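Local coordinates for protein geranylgeranyl pyrophosphate synthase (PDB 3LMD) that probably builds prenyl diphosphates in isoprenoid biosynthesis, as a magnesium-dependent member of the FPP/GGPP synthase family, at residues F31-L36 with T335-A339; R39-M44 with L83-E87. One frame throughout, in Å; residues are numbered along the deposited sequence.

Contact 1. Residues F31-L36 with T335-A339; sequences FGDPEL and TVKEA
L36, T335 and A339 bury the most surface here, closely followed by D33, and the contact divides into a polar end and an apolar end. At the polar end the T335 hydroxyl donates to the D33 carboxylate: OG1 of T335 lies 2.8 Å from OD1 of D33 and meets the anti lone pair, the one turned away from OD2. The two side chains cross at about a right angle, and the T335 methyl CG2 also comes within 3.5 Å of D33 OD1. The other oxygen of D33 serves its own helix. With CG anti to the backbone N (chi1 -174°), D33 folds its carboxylate over the first turn, where OD2 accepts from L36 N at 3.1 Å in a nearly straight bond (170°) that arrives from above the carboxylate plane; a second bond, from E35 N, is weak. One carboxylate thus grips both segments, which should limit its rotation.

At the apolar end, L36 reaches across V336 with both methyls. Its CD1 stands 3.4 Å from V336 CG2, tighter than ordinary carbon contact, and the side chains are again roughly perpendicular. A339, one turn beyond T335, presents its methyl: CB is 4.3 Å from L36 CD2 and 4.0 Å from F31 CD1, approaching the phenyl ring obliquely. E87, from a nearby loop, also touches L36 and V336.

D33 is thus an Asp N-cap: OD2 caps helix 34-55 while OD1 takes the hydroxyl from the first turn of helix 335-349, within an all-alpha prenyl synthase chain.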
loop_
_atom_site.group_PDB
_atom_site.type_symbol
_atom_site.label_atom_id
_atom_site.label_comp_id
_atom_site.label_asym_id
_atom_site.label_seq_id
_atom_site.Cartn_x
_atom_site.Cartn_y
_atom_site.Cartn_z
ATOM N N PHE A 31 -12.091 -33.092 -5.076
ATOM C CA PHE A 31 -11.686 -33.506 -6.419
ATOM C C PHE A 31 -11.936 -35.009 -6.534
ATOM O O PHE A 31 -11.621 -35.778 -5.614
ATOM C CB PHE A 31 -10.209 -33.201 -6.733
ATOM C CG PHE A 31 -9.767 -31.785 -6.406
ATOM C CD1 PHE A 31 -10.681 -30.736 -6.347
ATOM C CD2 PHE A 31 -8.420 -31.506 -6.186
ATOM C CE1 PHE A 31 -10.267 -29.436 -6.049
ATOM C CE2 PHE A 31 -7.993 -30.217 -5.890
ATOM C CZ PHE A 31 -8.913 -29.178 -5.822
ATOM N N GLY A 32 -12.507 -35.427 -7.657
ATOM C CA GLY A 32 -12.720 -36.844 -7.906
ATOM C C GLY A 32 -11.434 -37.512 -8.344
ATOM O O GLY A 32 -11.430 -38.677 -8.732
ATOM N N ASP A 33 -10.336 -36.767 -8.281
ATOM C CA ASP A 33 -9.028 -37.278 -8.676
ATOM C C ASP A 33 -8.102 -37.259 -7.464
ATOM O O ASP A 33 -7.659 -36.188 -7.037
ATOM C CB ASP A 33 -8.458 -36.421 -9.810
ATOM C CG ASP A 33 -7.158 -36.965 -10.374
ATOM O OD1 ASP A 33 -6.849 -36.648 -11.542
ATOM O OD2 ASP A 33 -6.435 -37.695 -9.664
ATOM N N PRO A 34 -7.831 -38.448 -6.892
ATOM C CA PRO A 34 -6.997 -38.632 -5.705
ATOM C C PRO A 34 -5.565 -38.136 -5.862
ATOM O O PRO A 34 -5.008 -37.615 -4.899
ATOM C CB PRO A 34 -7.022 -40.153 -5.494
ATOM C CG PRO A 34 -8.328 -40.571 -6.081
ATOM C CD PRO A 34 -8.464 -39.713 -7.307
ATOM N N GLU A 35 -4.954 -38.291 -7.037
ATOM C CA GLU A 35 -3.602 -37.730 -7.207
ATOM C C GLU A 35 -3.642 -36.211 -7.320
ATOM O O GLU A 35 -2.854 -35.521 -6.681
ATOM C CB GLU A 35 -2.839 -38.306 -8.400
ATOM C CG GLU A 35 -2.515 -39.762 -8.268
ATOM C CD GLU A 35 -3.570 -40.586 -8.933
ATOM O OE1 GLU A 35 -4.263 -41.359 -8.228
ATOM O OE2 GLU A 35 -3.732 -40.417 -10.165
ATOM N N LEU A 36 -4.549 -35.691 -8.144
ATOM C CA LEU A 36 -4.740 -34.246 -8.197
ATOM C C LEU A 36 -4.779 -33.739 -6.758
ATOM O O LEU A 36 -4.032 -32.821 -6.392
ATOM C CB LEU A 36 -6.044 -33.876 -8.913
ATOM C CG LEU A 36 -6.261 -32.362 -9.063
ATOM C CD1 LEU A 36 -5.041 -31.744 -9.776
ATOM C CD2 LEU A 36 -7.551 -32.041 -9.808
ATOM N N THR A 335 -9.175 -33.750 -15.566
ATOM C CA THR A 335 -9.796 -33.753 -14.272
ATOM C C THR A 335 -9.652 -32.400 -13.625
ATOM O O THR A 335 -10.453 -32.030 -12.824
ATOM C CB THR A 335 -9.197 -34.769 -13.314
ATOM O OG1 THR A 335 -7.798 -34.580 -13.230
ATOM C CG2 THR A 335 -9.487 -36.131 -13.758
ATOM N N VAL A 336 -8.607 -31.680 -13.965
ATOM C CA VAL A 336 -8.465 -30.340 -13.369
ATOM C C VAL A 336 -9.519 -29.435 -13.994
ATOM O O VAL A 336 -10.166 -28.666 -13.300
ATOM C CB VAL A 336 -7.071 -29.758 -13.553
ATOM C CG1 VAL A 336 -6.995 -28.292 -12.974
ATOM C CG2 VAL A 336 -6.061 -30.634 -12.812
ATOM N N LYS A 337 -9.704 -29.528 -15.310
ATOM C CA LYS A 337 -10.787 -28.745 -15.930
ATOM C C LYS A 337 -12.123 -29.000 -15.253
ATOM O O LYS A 337 -12.888 -28.060 -14.984
ATOM C CB LYS A 337 -10.883 -29.032 -17.434
ATOM C CG LYS A 337 -12.030 -28.315 -18.152
ATOM C CD LYS A 337 -11.802 -28.276 -19.672
ATOM C CE LYS A 337 -13.138 -28.381 -20.427
ATOM N NZ LYS A 337 -12.907 -28.195 -21.908
ATOM N N GLU A 338 -12.427 -30.270 -14.983
ATOM C CA GLU A 338 -13.719 -30.616 -14.401
ATOM C C GLU A 338 -13.827 -30.206 -12.927
ATOM O O GLU A 338 -14.919 -29.919 -12.451
ATOM C CB GLU A 338 -14.020 -32.122 -14.561
ATOM C CG GLU A 338 -14.332 -32.551 -16.030
ATOM C CD GLU A 338 -15.307 -31.606 -16.765
ATOM O OE1 GLU A 338 -16.419 -31.321 -16.249
ATOM O OE2 GLU A 338 -14.961 -31.148 -17.869
ATOM N N ALA A 339 -12.697 -30.196 -12.212
ATOM C CA ALA A 339 -12.665 -29.688 -10.837
ATOM C C ALA A 339 -12.988 -28.175 -10.822
ATOM O O ALA A 339 -13.710 -27.686 -9.941
ATOM C CB ALA A 339 -11.260 -29.934 -10.220
#

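Contact 2. Residues R39-M44 with L83-E87; sequences RINDAM and LLASE
L83 has the largest buried area of this contact and is met by three residues of helix 34-55. Its CD1 methyl lies 3.5 Å from M44 SD and 3.8 Å from A43 CB, so the branch fits between the thioether and the alanine methyl. The M44 chain bends at chi2 and chi3, and both CG and SD border that same leucine methyl. On the other side of A43 along the helix, I40 runs past L83 in the opposite direction and brings its CD1 to 3.9 Å from L83 CB. That terminal methyl also reaches CD2 of L84, 3.8 Å away, where the two side chains are nearly perpendicular; I40 CD1 therefore bridges two successive leucines.

Beyond this apolar patch comes a charged pair. R39 NE faces E87 OE2 at 3.5 Å, a long salt bridge with no hydrogen bond assigned. The oxygen lies at the guanidinium edge, near its plane, although the guanidinium and carboxylate planes are 71° apart. A bend at chi3 (-48°) brings NE, rather than the far end of the guanidinium, toward E87 OE2; the glutamate chain bends at chi2.

Further out, V97 and I98 of helix 95-118 touch L83, I98 also touches A43, and L340 of helix 335-349 packs on L84. The S86 hydroxyl donates to L83 O (2.7 Å) and is bonded to L93 N as well, tying S86 to the loop that carries L93.

The close contacts are apolar, made by methyls of buried residues and the sulfur of the partly exposed M44, so apolar burial probably dominates; the longer, non-coplanar ion pair at the exposed R39 probably adds mainly electrostatic attraction.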
loop_
_atom_site.group_PDB
_atom_site.type_symbol
_atom_site.label_atom_id
_atom_site.label_comp_id
_atom_site.label_asym_id
_atom_site.label_seq_id
_atom_site.Cartn_x
_atom_site.Cartn_y
_atom_site.Cartn_z
ATOM N N ARG A 39 -1.238 -33.826 -4.910
ATOM C CA ARG A 39 -0.289 -32.881 -5.479
ATOM C C ARG A 39 -0.652 -31.456 -5.050
ATOM O O ARG A 39 0.202 -30.693 -4.594
ATOM C CB ARG A 39 -0.309 -32.969 -7.009
ATOM C CG ARG A 39 0.356 -34.214 -7.587
ATOM C CD ARG A 39 0.533 -34.097 -9.106
ATOM N NE ARG A 39 -0.683 -33.651 -9.805
ATOM C CZ ARG A 39 -1.639 -34.464 -10.260
ATOM N NH1 ARG A 39 -1.549 -35.775 -10.081
ATOM N NH2 ARG A 39 -2.699 -33.968 -10.888
ATOM N N ILE A 40 -1.931 -31.127 -5.180
ATOM C CA ILE A 40 -2.449 -29.825 -4.792
ATOM C C ILE A 40 -2.276 -29.596 -3.283
ATOM O O ILE A 40 -1.720 -28.583 -2.881
ATOM C CB ILE A 40 -3.920 -29.672 -5.214
ATOM C CG1 ILE A 40 -4.021 -29.593 -6.742
ATOM C CG2 ILE A 40 -4.552 -28.455 -4.580
ATOM C CD1 ILE A 40 -3.345 -28.388 -7.360
ATOM N N ASN A 41 -2.731 -30.540 -2.455
ATOM C CA ASN A 41 -2.501 -30.468 -1.001
ATOM C C ASN A 41 -1.033 -30.220 -0.610
ATOM O O ASN A 41 -0.753 -29.361 0.228
ATOM C CB ASN A 41 -3.059 -31.694 -0.267
ATOM C CG ASN A 41 -4.580 -31.660 -0.148
ATOM O OD1 ASN A 41 -5.212 -30.628 -0.385
ATOM N ND2 ASN A 41 -5.169 -32.787 0.212
ATOM N N ASP A 42 -0.105 -30.952 -1.216
ATOM C CA ASP A 42 1.329 -30.746 -0.955
ATOM C C ASP A 42 1.782 -29.337 -1.336
ATOM O O ASP A 42 2.585 -28.720 -0.645
ATOM C CB ASP A 42 2.184 -31.720 -1.760
ATOM C CG ASP A 42 2.063 -33.150 -1.269
ATOM O OD1 ASP A 42 1.366 -33.371 -0.256
ATOM O OD2 ASP A 42 2.658 -34.048 -1.905
ATOM N N ALA A 43 1.304 -28.851 -2.466
ATOM C CA ALA A 43 1.695 -27.513 -2.885
ATOM C C ALA A 43 1.045 -26.448 -1.974
ATOM O O ALA A 43 1.667 -25.420 -1.714
ATOM C CB ALA A 43 1.356 -27.285 -4.352
ATOM N N MET A 44 -0.168 -26.702 -1.462
ATOM C CA MET A 44 -0.805 -25.765 -0.512
ATOM C C MET A 44 -0.017 -25.638 0.793
ATOM O O MET A 44 -0.004 -24.569 1.419
ATOM C CB MET A 44 -2.284 -26.086 -0.228
ATOM C CG MET A 44 -3.260 -25.672 -1.330
ATOM S SD MET A 44 -3.453 -23.857 -1.559
ATOM C CE MET A 44 -2.935 -23.204 0.012
ATOM N N LEU A 83 -2.880 -22.658 -8.049
ATOM C CA LEU A 83 -2.244 -23.986 -8.162
ATOM C C LEU A 83 -2.971 -24.850 -9.222
ATOM O O LEU A 83 -2.323 -25.499 -10.044
ATOM C CB LEU A 83 -2.223 -24.727 -6.814
ATOM C CG LEU A 83 -1.467 -24.082 -5.623
ATOM C CD1 LEU A 83 -1.544 -24.895 -4.343
ATOM C CD2 LEU A 83 -0.024 -23.735 -5.924
ATOM N N LEU A 84 -4.301 -24.860 -9.185
ATOM C CA LEU A 84 -5.092 -25.556 -10.214
ATOM C C LEU A 84 -4.791 -25.030 -11.596
ATOM O O LEU A 84 -4.576 -25.815 -12.547
ATOM C CB LEU A 84 -6.598 -25.476 -9.884
ATOM C CG LEU A 84 -6.996 -26.207 -8.598
ATOM C CD1 LEU A 84 -8.447 -25.910 -8.227
ATOM C CD2 LEU A 84 -6.814 -27.704 -8.835
ATOM N N ALA A 85 -4.763 -23.701 -11.742
ATOM C CA ALA A 85 -4.442 -23.110 -13.027
ATOM C C ALA A 85 -3.075 -23.562 -13.520
ATOM O O ALA A 85 -2.879 -23.728 -14.719
ATOM C CB ALA A 85 -4.460 -21.546 -12.949
ATOM N N SER A 86 -2.112 -23.709 -12.611
ATOM C CA SER A 86 -0.762 -24.102 -13.026
ATOM C C SER A 86 -0.751 -25.521 -13.613
ATOM O O SER A 86 0.144 -25.876 -14.354
ATOM C CB SER A 86 0.251 -24.004 -11.871
ATOM O OG SER A 86 0.159 -25.135 -11.008
ATOM N N GLU A 87 -1.763 -26.311 -13.310
ATOM C CA GLU A 87 -1.813 -27.694 -13.827
ATOM C C GLU A 87 -1.899 -27.710 -15.346
ATOM O O GLU A 87 -1.679 -28.755 -15.962
ATOM C CB GLU A 87 -2.983 -28.472 -13.213
ATOM C CG GLU A 87 -2.766 -28.794 -11.743
ATOM C CD GLU A 87 -1.710 -29.913 -11.536
ATOM O OE1 GLU A 87 -1.239 -30.491 -12.530
ATOM O OE2 GLU A 87 -1.386 -30.238 -10.384
#

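Contacts 1 and 2 have centres about 11 Å apart, on the same side of the chain's centre, and both use helix 34-55: contact 1 its N-terminal start, contact 2 the turns just after. In sequence, 31-36 and 39-44 come first, then 83-87, and 335-339 lies near the C-terminal end, so contact 2 falls between the two halves of contact 1. They meet directly, with V336 CG1 3.5 Å from L84 O and F31 CZ 4.0 Å from L84 CD2. The two contacts thus bring an early helix, 34-55, and the last helix, 335-349, together with helix 77-86, at a place away from the annotated metal sites.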